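Local coordinates for protein leucine aminopeptidase 2 (Saccharomyces cerevisiae, PDB 2XQ0) that removes N-terminal residues from small peptides, preferentially di- and tripeptides, as a zinc aminopeptidase, and also shows low epoxide hydrolase activity in vitro, at residues K123-N131 against V142-S153; N267-G275 against L583-F591. All coordinates share one frame; numbering follows the deposited sequence.

Contact 1. Residues K123-N131 against V142-S153; sequences KCTALQWLN and VFSQLEAIHARS. With BES (2-(3-amino-2-hydroxy-4-phenyl-butyrylamino)-4-methyl-pentanoic acid), chain B.
Val142 packs alongside the Trp129 indole and sets its CG2 methyl over one face, 3.5 Å from the centroid of the six-membered ring, a CH-pi contact. The methyl reaches the middle of the face because the first torsion (chi1 58°, to CG1) places CG2 on the far side of CB from the backbone N; on the same side of the sheet Leu127 CD2 touches Ser144 CB. On the other side Gln128 and Phe143 run side by side, amide and ring planes 69° apart, and Gln128 OE1 comes obliquely to Phe143 CZ at 3.2 Å while its hydrogen bond probably goes to Ser270 OG.

Between the two faces, Gln128 and Phe143 form a hydrogen-bonded antiparallel pair, N to O each way, and Gln145 N extends the ladder to Ala126 O at 3.0 Å. Past the strand ends Ala126 CB packs on Leu146 CD2. Thr125 is gripped twice: its N gives a nearly straight bond (171°) to Ser153 OG at 2.9 Å, and its OG1 is hydrogen-bonded to His150 ND1 at 2.8 Å. A water links Thr125 O to Gln145 O.

This second layer holds both ends of the 145-153 loop, from which Glu147 OE1 accepts a 2.8 Å hydrogen bond from the bestatin amine N2. Together these bonds make a beta hairpin of strands 127-130 and 141-144 that runs into the substrate-binding loop of an M1 aminopeptidase.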
loop_
_atom_site.group_PDB
_atom_site.type_symbol
_atom_site.label_atom_id
_atom_site.label_comp_id
_atom_site.label_asym_id
_atom_site.label_seq_id
_atom_site.Cartn_x
_atom_site.Cartn_y
_atom_site.Cartn_z
ATOM N N LYS A 123 -15.269 -17.498 -5.960
ATOM C CA LYS A 123 -14.466 -17.348 -4.737
ATOM C C LYS A 123 -13.151 -16.565 -4.929
ATOM O O LYS A 123 -12.373 -16.385 -3.978
ATOM C CB LYS A 123 -14.176 -18.714 -4.105
ATOM C CG LYS A 123 -15.393 -19.398 -3.501
ATOM C CD LYS A 123 -14.996 -20.228 -2.281
ATOM C CE LYS A 123 -16.157 -21.051 -1.738
ATOM N NZ LYS A 123 -16.439 -22.251 -2.579
ATOM N N CYS A 124 -12.909 -16.111 -6.156
ATOM C CA CYS A 124 -11.726 -15.318 -6.490
ATOM C C CYS A 124 -11.470 -14.240 -5.442
ATOM O O CYS A 124 -12.379 -13.513 -5.087
ATOM C CB CYS A 124 -11.930 -14.623 -7.837
ATOM S SG CYS A 124 -10.476 -13.698 -8.405
ATOM N N THR A 125 -10.241 -14.149 -4.942
ATOM C CA THR A 125 -9.896 -13.125 -3.953
ATOM C C THR A 125 -9.118 -11.969 -4.579
ATOM O O THR A 125 -8.714 -11.027 -3.890
ATOM C CB THR A 125 -9.052 -13.716 -2.800
ATOM O OG1 THR A 125 -7.812 -14.224 -3.320
ATOM C CG2 THR A 125 -9.818 -14.844 -2.090
ATOM N N ALA A 126 -8.897 -12.040 -5.885
ATOM C CA ALA A 126 -8.064 -11.034 -6.558
ATOM C C ALA A 126 -8.871 -9.848 -7.143
ATOM O O ALA A 126 -8.324 -8.766 -7.391
ATOM C CB ALA A 126 -7.201 -11.698 -7.628
ATOM N N LEU A 127 -10.180 -10.034 -7.323
ATOM C CA LEU A 127 -10.956 -9.078 -8.096
ATOM C C LEU A 127 -12.114 -8.514 -7.309
ATOM O O LEU A 127 -12.688 -9.193 -6.452
ATOM C CB LEU A 127 -11.494 -9.736 -9.381
ATOM C CG LEU A 127 -10.412 -10.250 -10.348
ATOM C CD1 LEU A 127 -11.019 -11.185 -11.417
ATOM C CD2 LEU A 127 -9.630 -9.094 -10.997
ATOM N N GLN A 128 -12.458 -7.266 -7.594
ATOM C CA GLN A 128 -13.762 -6.758 -7.201
ATOM C C GLN A 128 -14.560 -6.380 -8.462
ATOM O O GLN A 128 -14.033 -5.726 -9.374
ATOM C CB GLN A 128 -13.677 -5.562 -6.240
ATOM C CG GLN A 128 -15.096 -5.188 -5.696
ATOM C CD GLN A 128 -15.157 -3.861 -4.942
ATOM O OE1 GLN A 128 -14.165 -3.141 -4.829
ATOM N NE2 GLN A 128 -16.335 -3.538 -4.419
ATOM N N TRP A 129 -15.817 -6.817 -8.523
ATOM C CA TRP A 129 -16.685 -6.499 -9.661
ATOM C C TRP A 129 -17.767 -5.556 -9.213
ATOM O O TRP A 129 -18.386 -5.783 -8.179
ATOM C CB TRP A 129 -17.360 -7.763 -10.218
ATOM C CG TRP A 129 -16.401 -8.815 -10.701
ATOM C CD1 TRP A 129 -15.805 -9.784 -9.958
ATOM C CD2 TRP A 129 -15.937 -8.996 -12.045
ATOM N NE1 TRP A 129 -14.991 -10.562 -10.755
ATOM C CE2 TRP A 129 -15.055 -10.097 -12.040
ATOM C CE3 TRP A 129 -16.182 -8.331 -13.252
ATOM C CZ2 TRP A 129 -14.419 -10.552 -13.190
ATOM C CZ3 TRP A 129 -15.548 -8.785 -14.398
ATOM C CH2 TRP A 129 -14.681 -9.892 -14.358
ATOM N N LEU A 130 -18.001 -4.506 -9.996
ATOM C CA LEU A 130 -19.144 -3.628 -9.792
ATOM C C LEU A 130 -20.074 -3.672 -10.996
ATOM O O LEU A 130 -19.612 -3.654 -12.137
ATOM C CB LEU A 130 -18.681 -2.187 -9.558
ATOM C CG LEU A 130 -17.976 -1.921 -8.229
ATOM C CD1 LEU A 130 -16.477 -2.079 -8.378
ATOM C CD2 LEU A 130 -18.299 -0.533 -7.731
ATOM N N ASN A 131 -21.377 -3.731 -10.745
ATOM C CA ASN A 131 -22.371 -3.658 -11.820
ATOM C C ASN A 131 -22.815 -2.225 -12.141
ATOM O O ASN A 131 -22.462 -1.289 -11.423
ATOM C CB ASN A 131 -23.586 -4.532 -11.497
ATOM C CG ASN A 131 -24.299 -4.098 -10.228
ATOM O OD1 ASN A 131 -24.526 -2.908 -10.008
ATOM N ND2 ASN A 131 -24.662 -5.063 -9.392
ATOM N N VAL A 142 -14.381 -3.594 -13.054
ATOM C CA VAL A 142 -13.674 -4.592 -12.279
ATOM C C VAL A 142 -12.232 -4.131 -12.128
ATOM O O VAL A 142 -11.691 -3.469 -13.015
ATOM C CB VAL A 142 -13.718 -5.951 -12.976
ATOM C CG1 VAL A 142 -13.101 -5.826 -14.375
ATOM C CG2 VAL A 142 -13.022 -7.050 -12.147
ATOM N N PHE A 143 -11.618 -4.452 -10.996
ATOM C CA PHE A 143 -10.188 -4.161 -10.819
ATOM C C PHE A 143 -9.579 -5.218 -9.931
ATOM O O PHE A 143 -10.283 -5.843 -9.140
ATOM C CB PHE A 143 -9.966 -2.762 -10.233
ATOM C CG PHE A 143 -10.460 -2.604 -8.820
ATOM C CD1 PHE A 143 -9.635 -2.895 -7.742
ATOM C CD2 PHE A 143 -11.749 -2.172 -8.571
ATOM C CE1 PHE A 143 -10.111 -2.750 -6.442
ATOM C CE2 PHE A 143 -12.214 -2.009 -7.287
ATOM C CZ PHE A 143 -11.404 -2.302 -6.224
ATOM N N SER A 144 -8.271 -5.403 -10.057
ATOM C CA SER A 144 -7.533 -6.368 -9.245
ATOM C C SER A 144 -6.719 -5.713 -8.141
ATOM O O SER A 144 -6.470 -4.500 -8.139
ATOM C CB SER A 144 -6.579 -7.150 -10.147
ATOM O OG SER A 144 -5.571 -6.270 -10.611
ATOM N N GLN A 145 -6.307 -6.534 -7.186
ATOM C CA GLN A 145 -5.350 -6.144 -6.163
ATOM C C GLN A 145 -4.701 -7.463 -5.747
ATOM O O GLN A 145 -5.357 -8.311 -5.139
ATOM C CB GLN A 145 -6.055 -5.492 -4.971
ATOM C CG GLN A 145 -5.208 -5.453 -3.701
ATOM C CD GLN A 145 -3.934 -4.658 -3.891
ATOM O OE1 GLN A 145 -3.974 -3.505 -4.321
ATOM N NE2 GLN A 145 -2.794 -5.274 -3.588
ATOM N N LEU A 146 -3.439 -7.656 -6.119
ATOM C CA LEU A 146 -2.804 -8.971 -5.987
ATOM C C LEU A 146 -1.875 -9.113 -4.783
ATOM O O LEU A 146 -1.587 -10.232 -4.317
ATOM C CB LEU A 146 -2.064 -9.351 -7.279
ATOM C CG LEU A 146 -2.894 -9.278 -8.558
ATOM C CD1 LEU A 146 -2.150 -9.937 -9.725
ATOM C CD2 LEU A 146 -4.260 -9.909 -8.353
ATOM N N GLU A 147 -1.401 -7.997 -4.256
ATOM C CA GLU A 147 -0.448 -8.089 -3.140
ATOM C C GLU A 147 -1.189 -8.524 -1.881
ATOM O O GLU A 147 -2.270 -8.015 -1.617
ATOM C CB GLU A 147 0.234 -6.737 -2.906
ATOM C CG GLU A 147 1.522 -6.816 -2.065
ATOM C CD GLU A 147 2.221 -5.460 -2.003
ATOM O OE1 GLU A 147 1.718 -4.532 -2.652
ATOM O OE2 GLU A 147 3.243 -5.321 -1.314
ATOM N N ALA A 148 -0.638 -9.467 -1.111
ATOM C CA ALA A 148 0.665 -10.078 -1.352
ATOM C C ALA A 148 0.603 -11.385 -2.146
ATOM O O ALA A 148 1.409 -11.585 -3.056
ATOM C CB ALA A 148 1.369 -10.336 -0.028
ATOM N N ILE A 149 -0.319 -12.283 -1.785
ATOM C CA ILE A 149 -0.430 -13.573 -2.490
ATOM C C ILE A 149 -1.793 -13.868 -3.138
ATOM O O ILE A 149 -2.298 -14.995 -3.081
ATOM C CB ILE A 149 -0.029 -14.743 -1.589
ATOM C CG1 ILE A 149 -0.900 -14.782 -0.323
ATOM C CG2 ILE A 149 1.478 -14.621 -1.224
ATOM C CD1 ILE A 149 -0.695 -16.056 0.518
ATOM N N HIS A 150 -2.373 -12.871 -3.787
ATOM C CA HIS A 150 -3.651 -13.078 -4.479
ATOM C C HIS A 150 -3.476 -13.280 -5.987
ATOM O O HIS A 150 -4.451 -13.569 -6.691
ATOM C CB HIS A 150 -4.593 -11.899 -4.209
ATOM C CG HIS A 150 -5.002 -11.782 -2.775
ATOM N ND1 HIS A 150 -5.820 -12.707 -2.163
ATOM C CD2 HIS A 150 -4.682 -10.872 -1.826
ATOM C CE1 HIS A 150 -5.997 -12.363 -0.899
ATOM N NE2 HIS A 150 -5.325 -11.249 -0.671
ATOM N N ALA A 151 -2.258 -13.118 -6.499
ATOM C CA ALA A 151 -2.045 -13.348 -7.934
ATOM C C ALA A 151 -2.450 -14.772 -8.301
ATOM O O ALA A 151 -3.021 -15.017 -9.365
ATOM C CB ALA A 151 -0.619 -13.075 -8.324
ATOM N N ARG A 152 -2.165 -15.712 -7.406
ATOM C CA ARG A 152 -2.542 -17.116 -7.615
ATOM C C ARG A 152 -4.068 -17.313 -7.648
ATOM O O ARG A 152 -4.544 -18.396 -7.967
ATOM C CB ARG A 152 -1.922 -18.007 -6.525
ATOM C CG ARG A 152 -2.503 -17.728 -5.126
ATOM C CD ARG A 152 -1.706 -18.389 -3.990
ATOM N NE ARG A 152 -0.350 -17.843 -3.887
ATOM C CZ ARG A 152 0.538 -18.131 -2.936
ATOM N NH1 ARG A 152 0.257 -19.005 -1.967
ATOM N NH2 ARG A 152 1.728 -17.539 -2.961
ATOM N N SER A 153 -4.839 -16.280 -7.321
ATOM C CA SER A 153 -6.304 -16.413 -7.400
ATOM C C SER A 153 -6.807 -15.803 -8.705
ATOM O O SER A 153 -8.008 -15.870 -9.035
ATOM C CB SER A 153 -6.959 -15.757 -6.183
ATOM O OG SER A 153 -8.342 -16.025 -6.093
HETATM N N2 BES B . 0.988 -1.818 -2.234
HETATM C C1 BES B . 0.966 -1.079 -0.988
HETATM C C6 BES B . -0.317 -1.389 -0.215
HETATM C C7 BES B . -0.352 -2.851 0.171
HETATM C C8 BES B . 0.773 -3.442 0.736
HETATM C C12 BES B . -1.498 -3.608 -0.053
HETATM C C9 BES B . 0.748 -4.787 1.087
HETATM C C11 BES B . -1.520 -4.956 0.298
HETATM C C10 BES B . -0.397 -5.546 0.869
HETATM C C2 BES B . 1.078 0.430 -1.238
HETATM O O2 BES B . 2.240 0.831 -1.978
HETATM C C3 BES B . 1.086 1.095 0.098
HETATM O O3 BES B . 2.064 1.029 0.847
HETATM N N1 BES B . -0.073 1.700 0.321
HETATM C C4 BES B . -0.483 2.453 1.488
HETATM C C13 BES B . -0.225 3.899 1.081
HETATM C C14 BES B . 0.631 4.654 2.090
HETATM C C15 BES B . 1.289 5.856 1.422
HETATM C C16 BES B . 1.673 3.751 2.745
HETATM C C5 BES B . -1.963 2.244 1.633
HETATM O O1 BES B . -2.484 2.353 2.765
HETATM O O4 BES B . -2.625 1.958 0.603
HETATM O O HOH W 1 -8.020 -8.423 -4.251
#

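Contact 2. Residues N267-G275 against L583-F591; sequences NVDSYPYGG and LGTVGRMKF. With BES (2-(3-amino-2-hydroxy-4-phenyl-butyrylamino)-4-methyl-pentanoic acid), chain B.
Asp269 meets the 583-591 segment through CB, 3.9 Å from Thr585 O, and through a water that donates to both Asp269 OD1 and Thr585 O; OD1 also forms a salt bridge with Arg231. Asp269 and Ser270 occupy the middle of a type I turn from Val268 to Tyr271, against which Gly587 passes closely: a side chain on Gly587 would run into Ser270 CA and Asp269 O. A second water joins Ser270 O to Gly587 O.

The carbonyl of Tyr271 meets Arg588 through a CA-H...O contact. Pro272 O, by contrast, accepts the Met589 N-H at 3.0 Å, the donor tilted 31° from the carbonyl plane, and a water that also takes the N-H of Lys590, so one carbonyl engages the first turn of helix 589-600.

Tyr273 is sandwiched. Met589, its chain bent at the last torsion (chi3 -67°), brings CE over one ring face, 3.8 Å from the centroid, while bestatin C12 covers the opposite face. Replacing Tyr273 by an alanine would probably leave the Met589 methyl and the inhibitor's phenyl group without the ring that separates them.

Gly274 CA sits 3.1 Å above the plane of the Arg588 guanidinium, whose opposite face is covered by Lys590 CD; the space a CB would need is filled by Arg588. Bestatin O4 accepts a 2.6 Å hydrogen bond from Gly274 N. A weak one reaches the same oxygen from the Gly275 N-H. Gly274 and Gly275 open the Gly-Gly-Met-Glu sequence, the M1 family's GxMEN-type exopeptidase motif, in the substrate-binding loop, here backed by the C-terminal helical domain.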
loop_
_atom_site.group_PDB
_atom_site.type_symbol
_atom_site.label_atom_id
_atom_site.label_comp_id
_atom_site.label_asym_id
_atom_site.label_seq_id
_atom_site.Cartn_x
_atom_site.Cartn_y
_atom_site.Cartn_z
ATOM N N ASN A 267 -9.205 5.015 -9.100
ATOM C CA ASN A 267 -10.180 3.936 -9.079
ATOM C C ASN A 267 -11.566 4.350 -8.609
ATOM O O ASN A 267 -11.783 5.501 -8.210
ATOM C CB ASN A 267 -9.658 2.798 -8.206
ATOM C CG ASN A 267 -9.235 1.596 -9.013
ATOM O OD1 ASN A 267 -9.895 1.216 -9.976
ATOM N ND2 ASN A 267 -8.133 0.980 -8.615
ATOM N N VAL A 268 -12.489 3.392 -8.649
ATOM C CA VAL A 268 -13.844 3.567 -8.128
ATOM C C VAL A 268 -13.807 3.787 -6.618
ATOM O O VAL A 268 -12.824 3.463 -5.954
ATOM C CB VAL A 268 -14.753 2.346 -8.472
ATOM C CG1 VAL A 268 -14.962 2.246 -9.978
ATOM C CG2 VAL A 268 -14.149 1.056 -7.938
ATOM N N ASP A 269 -14.892 4.314 -6.066
ATOM C CA ASP A 269 -14.901 4.681 -4.652
ATOM C C ASP A 269 -14.718 3.505 -3.676
ATOM O O ASP A 269 -14.259 3.707 -2.555
ATOM C CB ASP A 269 -16.137 5.536 -4.324
ATOM C CG ASP A 269 -16.326 6.688 -5.312
ATOM O OD1 ASP A 269 -15.783 7.789 -5.078
ATOM O OD2 ASP A 269 -17.013 6.486 -6.339
ATOM N N SER A 270 -15.024 2.281 -4.112
ATOM C CA SER A 270 -14.828 1.095 -3.262
ATOM C C SER A 270 -13.368 0.668 -3.085
ATOM O O SER A 270 -13.059 -0.244 -2.306
ATOM C CB SER A 270 -15.628 -0.094 -3.801
ATOM O OG SER A 270 -15.192 -0.465 -5.099
ATOM N N TYR A 271 -12.460 1.319 -3.799
ATOM C CA TYR A 271 -11.060 0.947 -3.714
ATOM C C TYR A 271 -10.543 1.035 -2.264
ATOM O O TYR A 271 -10.683 2.071 -1.613
ATOM C CB TYR A 271 -10.224 1.801 -4.668
ATOM C CG TYR A 271 -8.816 1.288 -4.809
ATOM C CD1 TYR A 271 -8.556 0.118 -5.505
ATOM C CD2 TYR A 271 -7.749 1.975 -4.250
ATOM C CE1 TYR A 271 -7.272 -0.362 -5.634
ATOM C CE2 TYR A 271 -6.463 1.502 -4.364
ATOM C CZ TYR A 271 -6.231 0.333 -5.056
ATOM O OH TYR A 271 -4.954 -0.129 -5.173
ATOM N N PRO A 272 -9.936 -0.051 -1.757
ATOM C CA PRO A 272 -9.649 -0.179 -0.319
ATOM C C PRO A 272 -8.271 0.306 0.150
ATOM O O PRO A 272 -8.068 0.434 1.358
ATOM C CB PRO A 272 -9.765 -1.690 -0.089
ATOM C CG PRO A 272 -9.292 -2.279 -1.395
ATOM C CD PRO A 272 -9.650 -1.300 -2.488
ATOM N N TYR A 273 -7.338 0.552 -0.763
ATOM C CA TYR A 273 -6.024 1.039 -0.362
ATOM C C TYR A 273 -5.864 2.472 -0.813
ATOM O O TYR A 273 -6.737 3.006 -1.495
ATOM C CB TYR A 273 -4.918 0.138 -0.918
ATOM C CG TYR A 273 -5.058 -1.289 -0.436
ATOM C CD1 TYR A 273 -4.461 -1.706 0.741
ATOM C CD2 TYR A 273 -5.820 -2.207 -1.143
ATOM C CE1 TYR A 273 -4.607 -3.003 1.195
ATOM C CE2 TYR A 273 -5.973 -3.501 -0.700
ATOM C CZ TYR A 273 -5.365 -3.898 0.469
ATOM O OH TYR A 273 -5.518 -5.196 0.911
ATOM N N GLY A 274 -4.770 3.104 -0.401
ATOM C CA GLY A 274 -4.502 4.477 -0.783
ATOM C C GLY A 274 -3.952 4.407 -2.195
ATOM O O GLY A 274 -4.243 5.246 -3.038
ATOM N N GLY A 275 -3.177 3.363 -2.464
ATOM C CA GLY A 275 -2.589 3.201 -3.780
ATOM C C GLY A 275 -1.940 1.853 -3.928
ATOM O O GLY A 275 -1.739 1.164 -2.933
ATOM N N LEU A 583 -19.847 7.368 5.407
ATOM C CA LEU A 583 -19.243 6.048 5.365
ATOM C C LEU A 583 -19.807 5.247 4.186
ATOM O O LEU A 583 -19.224 4.255 3.738
ATOM C CB LEU A 583 -19.515 5.337 6.688
ATOM C CG LEU A 583 -18.382 4.501 7.267
ATOM C CD1 LEU A 583 -17.875 3.523 6.225
ATOM C CD2 LEU A 583 -17.278 5.394 7.732
ATOM N N GLY A 584 -20.950 5.688 3.677
ATOM C CA GLY A 584 -21.547 5.048 2.523
ATOM C C GLY A 584 -21.006 5.634 1.237
ATOM O O GLY A 584 -21.406 5.231 0.140
ATOM N N THR A 585 -20.090 6.590 1.374
ATOM C CA THR A 585 -19.532 7.284 0.217
ATOM C C THR A 585 -18.060 6.927 -0.035
ATOM O O THR A 585 -17.548 7.159 -1.129
ATOM C CB THR A 585 -19.699 8.829 0.337
ATOM O OG1 THR A 585 -18.709 9.361 1.220
ATOM C CG2 THR A 585 -21.097 9.188 0.859
ATOM N N VAL A 586 -17.389 6.362 0.970
ATOM C CA VAL A 586 -15.986 5.957 0.835
ATOM C C VAL A 586 -15.775 4.460 1.088
ATOM O O VAL A 586 -16.554 3.828 1.793
ATOM C CB VAL A 586 -15.034 6.781 1.760
ATOM C CG1 VAL A 586 -15.045 8.259 1.372
ATOM C CG2 VAL A 586 -15.410 6.608 3.227
ATOM N N GLY A 587 -14.712 3.906 0.506
ATOM C CA GLY A 587 -14.393 2.492 0.651
ATOM C C GLY A 587 -12.969 2.233 1.128
ATOM O O GLY A 587 -12.598 1.100 1.440
ATOM N N ARG A 588 -12.159 3.285 1.180
ATOM C CA ARG A 588 -10.776 3.152 1.637
ATOM C C ARG A 588 -10.724 2.624 3.071
ATOM O O ARG A 588 -11.274 3.240 3.977
ATOM C CB ARG A 588 -10.054 4.499 1.547
ATOM C CG ARG A 588 -8.565 4.415 1.844
ATOM C CD ARG A 588 -7.859 5.716 1.497
ATOM N NE ARG A 588 -6.438 5.654 1.813
ATOM C CZ ARG A 588 -5.614 6.693 1.769
ATOM N NH1 ARG A 588 -6.062 7.885 1.407
ATOM N NH2 ARG A 588 -4.337 6.536 2.084
ATOM N N MET A 589 -10.057 1.487 3.274
ATOM C CA MET A 589 -10.064 0.832 4.585
ATOM C C MET A 589 -9.686 1.777 5.711
ATOM O O MET A 589 -10.330 1.797 6.765
ATOM C CB MET A 589 -9.161 -0.406 4.599
ATOM C CG MET A 589 -9.846 -1.657 4.075
ATOM S SD MET A 589 -8.846 -3.156 4.184
ATOM C CE MET A 589 -7.530 -2.802 3.020
ATOM N N LYS A 590 -8.650 2.575 5.479
ATOM C CA LYS A 590 -8.152 3.477 6.521
ATOM C C LYS A 590 -9.248 4.361 7.131
ATOM O O LYS A 590 -9.134 4.772 8.287
ATOM C CB LYS A 590 -6.987 4.328 5.994
ATOM C CG LYS A 590 -7.340 5.776 5.682
ATOM C CD LYS A 590 -6.150 6.567 5.116
ATOM C CE LYS A 590 -5.134 6.947 6.181
ATOM N NZ LYS A 590 -4.197 8.003 5.691
ATOM N N PHE A 591 -10.303 4.658 6.367
ATOM C CA PHE A 591 -11.419 5.466 6.884
ATOM C C PHE A 591 -12.602 4.612 7.318
ATOM O O PHE A 591 -13.198 4.848 8.375
ATOM C CB PHE A 591 -11.900 6.494 5.856
ATOM C CG PHE A 591 -10.808 7.380 5.323
ATOM C CD1 PHE A 591 -9.978 8.070 6.186
ATOM C CD2 PHE A 591 -10.625 7.524 3.953
ATOM C CE1 PHE A 591 -8.974 8.880 5.694
ATOM C CE2 PHE A 591 -9.620 8.338 3.457
ATOM C CZ PHE A 591 -8.799 9.011 4.325
HETATM N N2 BES B . 0.988 -1.818 -2.234
HETATM C C1 BES B . 0.966 -1.079 -0.988
HETATM C C6 BES B . -0.317 -1.389 -0.215
HETATM C C7 BES B . -0.352 -2.851 0.171
HETATM C C8 BES B . 0.773 -3.442 0.736
HETATM C C12 BES B . -1.498 -3.608 -0.053
HETATM C C9 BES B . 0.748 -4.787 1.087
HETATM C C11 BES B . -1.520 -4.956 0.298
HETATM C C10 BES B . -0.397 -5.546 0.869
HETATM C C2 BES B . 1.078 0.430 -1.238
HETATM O O2 BES B . 2.240 0.831 -1.978
HETATM C C3 BES B . 1.086 1.095 0.098
HETATM O O3 BES B . 2.064 1.029 0.847
HETATM N N1 BES B . -0.073 1.700 0.321
HETATM C C4 BES B . -0.483 2.453 1.488
HETATM C C13 BES B . -0.225 3.899 1.081
HETATM C C14 BES B . 0.631 4.654 2.090
HETATM C C15 BES B . 1.289 5.856 1.422
HETATM C C16 BES B . 1.673 3.751 2.745
HETATM C C5 BES B . -1.963 2.244 1.633
HETATM O O1 BES B . -2.484 2.353 2.765
HETATM O O4 BES B . -2.625 1.958 0.603
HETATM O O HOH W 2 -14.999 8.099 -2.602
HETATM O O HOH W 3 -13.956 -1.072 0.032
HETATM O O HOH W 4 -6.649 1.710 3.399
#

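In the fold
Both contacts are largely buried and reach the same bestatin molecule, with centres about 15 Å apart. Contact 1 is local, joining neighbouring strands of one hairpin in the N-terminal domain, and relies on a regular backbone ladder plus side-chain hydrogen bonds. Contact 2 brings together segments about 300 residues apart, from the catalytic and C-terminal domains, and uses a backbone hydrogen bond into a helix start, three bridging waters and close packing on glycines. The 267-275 loop lies against the hairpin of contact 1 where Tyr271 packs on Phe143. One contact reads the ligand's amino end with a side chain, the other its carboxylate end with backbone N-H groups.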